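Local coordinates for protein nucleoside 2-deoxyribosyltransferase (Enterococcus faecalis, PDB 7M5H) that probably hydrolyses the N-glycosidic bond of deoxynucleotides such as 5-hydroxymethyl-dUMP, on a Rossmann-like fold, at residues Lys6-Gly11 with Glu65-Ser70; Leu76-Thr81 with Leu103-Arg108. All blocks are in the same frame, centred on the assembly; numbering follows the deposited sequence. Where two conformers were deposited one is given.

Overall arrangement
Both contacts build on the parallel sheet of a Rossmann-like domain, at opposite sides of the chain's centre, with their own centres about 20 Å apart. Contact 1 lays the C-terminal end of helix 56-68 on strand 5-10; it is partly buried, with Tyr8 inside and Lys6 at the exposed margin, and it works by apolar and CH-pi packing. Contact 2 is buried and polar: the loops after strands 72-76 and 100-103 are joined by the carboxylate of Asp78, and other subunits approach it. Strand pairing ties the two together, since Ala10 O lies 2.9 Å from Leu76 N, probably a hydrogen bond, and Phe9 CZ packs on Leu76 CD1.

Contact 1: residues Lys6-Gly11 with Glu65-Ser70; sequences KIYFAG and ENVLAS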
loop_
_atom_site.group_PDB
_atom_site.type_symbol
_atom_site.label_atom_id
_atom_site.label_comp_id
_atom_site.label_asym_id
_atom_site.label_seq_id
_atom_site.Cartn_x
_atom_site.Cartn_y
_atom_site.Cartn_z
ATOM N N LYS B 6 -4.256 30.192 7.822
ATOM C CA LYS B 6 -4.340 29.447 6.573
ATOM C C LYS B 6 -3.994 27.987 6.839
ATOM O O LYS B 6 -2.903 27.680 7.330
ATOM C CB LYS B 6 -3.410 30.045 5.519
ATOM C CG LYS B 6 -3.656 31.522 5.246
ATOM C CD LYS B 6 -3.003 31.965 3.947
ATOM C CE LYS B 6 -3.650 31.284 2.749
ATOM N NZ LYS B 6 -3.042 31.720 1.462
ATOM N N ILE B 7 -4.926 27.092 6.516
ATOM C CA ILE B 7 -4.782 25.663 6.769
ATOM C C ILE B 7 -4.734 24.935 5.435
ATOM O O ILE B 7 -5.567 25.183 4.554
ATOM C CB ILE B 7 -5.933 25.126 7.638
ATOM C CG1 ILE B 7 -5.952 25.821 9.000
ATOM C CG2 ILE B 7 -5.815 23.619 7.808
ATOM C CD1 ILE B 7 -7.068 25.345 9.904
ATOM N N TYR B 8 -3.760 24.041 5.286
ATOM C CA TYR B 8 -3.693 23.136 4.147
ATOM C C TYR B 8 -4.193 21.769 4.592
ATOM O O TYR B 8 -3.673 21.199 5.558
ATOM C CB TYR B 8 -2.270 23.035 3.598
ATOM C CG TYR B 8 -2.158 22.156 2.372
ATOM C CD1 TYR B 8 -2.394 22.667 1.103
ATOM C CD2 TYR B 8 -1.819 20.813 2.484
ATOM C CE1 TYR B 8 -2.296 21.867 -0.021
ATOM C CE2 TYR B 8 -1.718 20.005 1.367
ATOM C CZ TYR B 8 -1.957 20.537 0.117
ATOM O OH TYR B 8 -1.857 19.737 -0.998
ATOM N N PHE B 9 -5.196 21.247 3.893
ATOM C CA PHE B 9 -5.795 19.956 4.222
ATOM C C PHE B 9 -5.125 18.889 3.362
ATOM O O PHE B 9 -5.414 18.765 2.168
ATOM C CB PHE B 9 -7.303 19.988 4.006
ATOM C CG PHE B 9 -8.026 18.814 4.602
ATOM C CD1 PHE B 9 -8.512 18.871 5.897
ATOM C CD2 PHE B 9 -8.216 17.654 3.870
ATOM C CE1 PHE B 9 -9.177 17.795 6.451
ATOM C CE2 PHE B 9 -8.881 16.574 4.417
ATOM C CZ PHE B 9 -9.361 16.645 5.710
ATOM N N ALA B 10 -4.230 18.118 3.973
ATOM C CA ALA B 10 -3.521 17.054 3.278
ATOM C C ALA B 10 -4.256 15.733 3.464
ATOM O O ALA B 10 -4.634 15.375 4.585
ATOM C CB ALA B 10 -2.083 16.936 3.790
ATOM N N GLY B 11 -4.457 15.016 2.364
ATOM C CA GLY B 11 -5.137 13.744 2.390
ATOM C C GLY B 11 -5.435 13.250 0.991
ATOM O O GLY B 11 -5.544 14.035 0.044
ATOM N N GLU B 65 3.262 24.992 -3.440
ATOM C CA GLU B 65 2.955 26.406 -3.246
ATOM C C GLU B 65 1.860 26.591 -2.204
ATOM O O GLU B 65 1.943 27.485 -1.354
ATOM C CB GLU B 65 2.540 27.043 -4.574
ATOM C CG GLU B 65 3.674 27.225 -5.570
ATOM C CD GLU B 65 3.218 27.920 -6.841
ATOM O OE1 GLU B 65 4.075 28.447 -7.581
ATOM O OE2 GLU B 65 1.996 27.942 -7.099
ATOM N N ASN B 66 0.826 25.750 -2.253
ATOM C CA ASN B 66 -0.246 25.848 -1.271
ATOM C C ASN B 66 0.206 25.372 0.104
ATOM O O ASN B 66 -0.239 25.914 1.122
ATOM C CB ASN B 66 -1.462 25.049 -1.737
ATOM C CG ASN B 66 -2.000 25.535 -3.068
ATOM O OD1 ASN B 66 -2.261 24.741 -3.973
ATOM N ND2 ASN B 66 -2.170 26.845 -3.195
ATOM N N VAL B 67 1.075 24.360 0.155
ATOM C CA VAL B 67 1.595 23.889 1.437
ATOM C C VAL B 67 2.405 24.988 2.115
ATOM O O VAL B 67 2.192 25.307 3.290
ATOM C CB VAL B 67 2.432 22.612 1.244
ATOM C CG1 VAL B 67 3.146 22.244 2.538
ATOM C CG2 VAL B 67 1.554 21.461 0.771
ATOM N N LEU B 68 3.339 25.592 1.376
ATOM C CA LEU B 68 4.234 26.587 1.957
ATOM C C LEU B 68 3.513 27.868 2.356
ATOM O O LEU B 68 3.998 28.584 3.237
ATOM C CB LEU B 68 5.362 26.915 0.976
ATOM C CG LEU B 68 6.283 25.757 0.583
ATOM C CD1 LEU B 68 7.443 26.255 -0.268
ATOM C CD2 LEU B 68 6.789 25.033 1.818
ATOM N N ALA B 69 2.378 28.175 1.733
ATOM C CA ALA B 69 1.622 29.373 2.073
ATOM C C ALA B 69 0.719 29.183 3.284
ATOM O O ALA B 69 0.022 30.128 3.671
ATOM C CB ALA B 69 0.783 29.821 0.872
ATOM N N SER B 70 0.720 28.005 3.896
ATOM C CA SER B 70 -0.170 27.705 5.006
ATOM C C SER B 70 0.529 27.938 6.339
ATOM O O SER B 70 1.758 27.880 6.441
ATOM C CB SER B 70 -0.668 26.261 4.928
ATOM O OG SER B 70 0.402 25.343 5.082
#
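This is a helix-on-sheet contact of the Rossmann-like domain, in which Tyr8 of strand 5-10 meets Asn66 and Val67 near the C-terminal end of helix 56-68. The evidence for a CH-pi contact is direct: Val67 CG2 sits 3.6 Å from the centroid of the Tyr8 ring, only 12° off the ring normal, and so lies over the middle of one face. The methyl is anti to its own carbonyl carbon. On the strand side, the CB of Tyr8 points toward the helix, and CG is anti to the backbone N (chi1 -177°), beside the carbonyl carbon. Asn66 approaches the same ring obliquely, its CB 3.7 Å from Tyr8 CE1.

Further along, Ser70 closes the turn that follows the helix, its backbone Ser70 N donating to Val67 O at 3.1 Å. Ser70 CB rests 3.6 Å from Lys6 O. At the margin the aliphatic part of Lys6 runs beside the turn, with Lys6 CD 3.5 Å from Ala69 O; the chain bends at chi3 (66°), placing CE also near that oxygen.

The polar end of Tyr8 is held by neighbours: OH hydrogen-bonds to Glu89 of helix 84-96 and to Asp63 of helix 56-68. A glycerol, probably from the crystallisation liquor, lies close to the Tyr8 side chain; such molecules often mark pockets. Strand 5-10 is flanked by strands 36-39 and 72-76, Val67 also touches Leu73 and Glu89, and Phe9 packs against helix 16-30.

Contact 2: residues Leu76-Thr81 with Leu103-Arg108; sequences LLDGPT and LYTDSR
At the C-terminal ends of two adjacent parallel strands of the Rossmann-like sheet, Asp78 joins the loop after strand 72-76 to Thr105 in the loop after strand 100-103. The strand pairing ends with the bridge of Leu76 to Leu103, where Leu77 N donates to Leu103 O at 3.1 Å and 173°. Beyond it, the Asp78 carboxylate takes over. Asp78 OD2 receives Thr105 N through the syn lone pair (2.9 Å) and Thr105 OG1 at 2.8 Å from 47° above the carboxylate plane, so two donors of one residue grip one oxygen.

A water adds a third donor to OD2 and also donates to Leu103 O, bridging the strand end. Asp78 OD1 stands 4.4 Å from Asp106 OD2, and a second water, also held by Gly79 N, hydrogen-bonds to both oxygens; Arg108 may offset the charge of Asp106. The guanidinium meets that carboxylate side-on and in plane, Arg108 NE to Asp106 OD1 at 3.0 Å and Arg108 NH2 to Asp106 OD2 at 2.8 Å, a salt bridge. Arg108 N also donates to OD1, forming an Asx turn.

Tyr104 OH is hydrogen-bonded to His130, and Thr105 OG1 to Gln16 N of a second subunit, whose Phe14 forms a cation-pi pair with Arg108. Among its neighbours, Leu76 and Leu103 pack against helix 16-30, while Tyr104 reaches strand 144-147.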
loop_
_atom_site.group_PDB
_atom_site.type_symbol
_atom_site.label_atom_id
_atom_site.label_comp_id
_atom_site.label_asym_id
_atom_site.label_seq_id
_atom_site.Cartn_x
_atom_site.Cartn_y
_atom_site.Cartn_z
ATOM N N LEU B 76 -4.362 13.631 6.919
ATOM C CA LEU B 76 -5.101 12.398 7.152
ATOM C C LEU B 76 -4.173 11.223 6.866
ATOM O O LEU B 76 -3.675 11.080 5.744
ATOM C CB LEU B 76 -6.352 12.338 6.274
ATOM C CG LEU B 76 -7.651 12.890 6.874
ATOM C CD1 LEU B 76 -7.442 14.239 7.551
ATOM C CD2 LEU B 76 -8.731 12.997 5.808
ATOM N N LEU B 77 -3.939 10.390 7.880
ATOM C CA LEU B 77 -2.969 9.306 7.789
ATOM C C LEU B 77 -3.594 7.948 7.494
ATOM O O LEU B 77 -2.856 6.986 7.255
ATOM C CB LEU B 77 -2.160 9.207 9.089
ATOM C CG LEU B 77 -1.464 10.470 9.603
ATOM C CD1 LEU B 77 -0.646 10.151 10.847
ATOM C CD2 LEU B 77 -0.588 11.091 8.525
ATOM N N ASP B 78 -4.920 7.842 7.499
ATOM C CA ASP B 78 -5.575 6.548 7.377
ATOM C C ASP B 78 -5.360 5.949 5.986
ATOM O O ASP B 78 -4.922 6.613 5.042
ATOM C CB ASP B 78 -7.066 6.677 7.681
ATOM C CG ASP B 78 -7.356 6.665 9.170
ATOM O OD1 ASP B 78 -6.976 5.682 9.841
ATOM O OD2 ASP B 78 -7.949 7.643 9.671
ATOM N N GLY B 79 -5.689 4.664 5.874
ATOM C CA GLY B 79 -5.424 3.890 4.688
ATOM C C GLY B 79 -4.559 2.694 5.025
ATOM O O GLY B 79 -4.034 2.582 6.138
ATOM N N PRO B 80 -4.400 1.764 4.081
ATOM C CA PRO B 80 -3.471 0.648 4.322
ATOM C C PRO B 80 -2.054 1.124 4.565
ATOM O O PRO B 80 -1.311 0.496 5.332
ATOM C CB PRO B 80 -3.585 -0.191 3.042
ATOM C CG PRO B 80 -4.082 0.759 2.008
ATOM C CD PRO B 80 -4.985 1.719 2.730
ATOM N N THR B 81 -1.662 2.221 3.925
ATOM C CA THR B 81 -0.424 2.926 4.212
ATOM C C THR B 81 -0.727 4.416 4.180
ATOM O O THR B 81 -1.746 4.846 3.632
ATOM C CB THR B 81 0.682 2.594 3.198
ATOM O OG1 THR B 81 0.203 2.849 1.871
ATOM C CG2 THR B 81 1.105 1.134 3.308
ATOM N N LEU B 103 -4.704 13.249 11.733
ATOM C CA LEU B 103 -5.847 12.458 12.169
ATOM C C LEU B 103 -5.641 11.002 11.773
ATOM O O LEU B 103 -5.300 10.709 10.623
ATOM C CB LEU B 103 -7.146 12.990 11.560
ATOM C CG LEU B 103 -8.404 12.193 11.908
ATOM C CD1 LEU B 103 -8.721 12.312 13.393
ATOM C CD2 LEU B 103 -9.583 12.646 11.065
ATOM N N TYR B 104 -5.864 10.095 12.724
ATOM C CA TYR B 104 -5.609 8.664 12.539
ATOM C C TYR B 104 -6.693 7.892 13.288
ATOM O O TYR B 104 -6.573 7.661 14.495
ATOM C CB TYR B 104 -4.214 8.296 13.036
ATOM C CG TYR B 104 -3.918 6.815 13.054
ATOM C CD1 TYR B 104 -3.991 6.058 11.892
ATOM C CD2 TYR B 104 -3.548 6.175 14.231
ATOM C CE1 TYR B 104 -3.714 4.703 11.904
ATOM C CE2 TYR B 104 -3.268 4.820 14.252
ATOM C CZ TYR B 104 -3.353 4.090 13.085
ATOM O OH TYR B 104 -3.076 2.743 13.100
ATOM N N THR B 105 -7.739 7.485 12.570
ATOM C CA THR B 105 -8.928 6.898 13.178
ATOM C C THR B 105 -8.990 5.379 13.074
ATOM O O THR B 105 -9.983 4.793 13.513
ATOM C CB THR B 105 -10.192 7.485 12.540
ATOM O OG1 THR B 105 -10.266 7.078 11.169
ATOM C CG2 THR B 105 -10.178 8.999 12.614
ATOM N N ASP B 106 -7.971 4.735 12.504
ATOM C CA ASP B 106 -8.022 3.299 12.238
ATOM C C ASP B 106 -8.376 2.518 13.496
ATOM O O ASP B 106 -7.689 2.616 14.516
ATOM C CB ASP B 106 -6.676 2.831 11.675
ATOM C CG ASP B 106 -6.749 1.449 11.046
ATOM O OD1 ASP B 106 -7.160 0.492 11.736
ATOM O OD2 ASP B 106 -6.399 1.319 9.853
ATOM N N SER B 107 -9.461 1.742 13.417
ATOM C CA SER B 107 -9.962 1.023 14.584
ATOM C C SER B 107 -9.007 -0.061 15.062
ATOM O O SER B 107 -9.127 -0.513 16.206
ATOM C CB SER B 107 -11.326 0.408 14.273
ATOM O OG SER B 107 -11.228 -0.545 13.229
ATOM N N ARG B 108 -8.071 -0.492 14.219
ATOM C CA ARG B 108 -7.104 -1.512 14.604
ATOM C C ARG B 108 -5.967 -0.962 15.456
ATOM O O ARG B 108 -5.045 -1.714 15.788
ATOM C CB ARG B 108 -6.538 -2.196 13.357
ATOM C CG ARG B 108 -7.561 -3.036 12.602
ATOM C CD ARG B 108 -7.061 -3.406 11.216
ATOM N NE ARG B 108 -6.838 -2.222 10.391
ATOM C CZ ARG B 108 -6.588 -2.254 9.087
ATOM N NH1 ARG B 108 -6.533 -3.415 8.448
ATOM N NH2 ARG B 108 -6.399 -1.125 8.417
HETATM O O HOH W 1 -6.349 3.353 8.247
HETATM O O HOH W 2 -7.312 9.959 8.401
#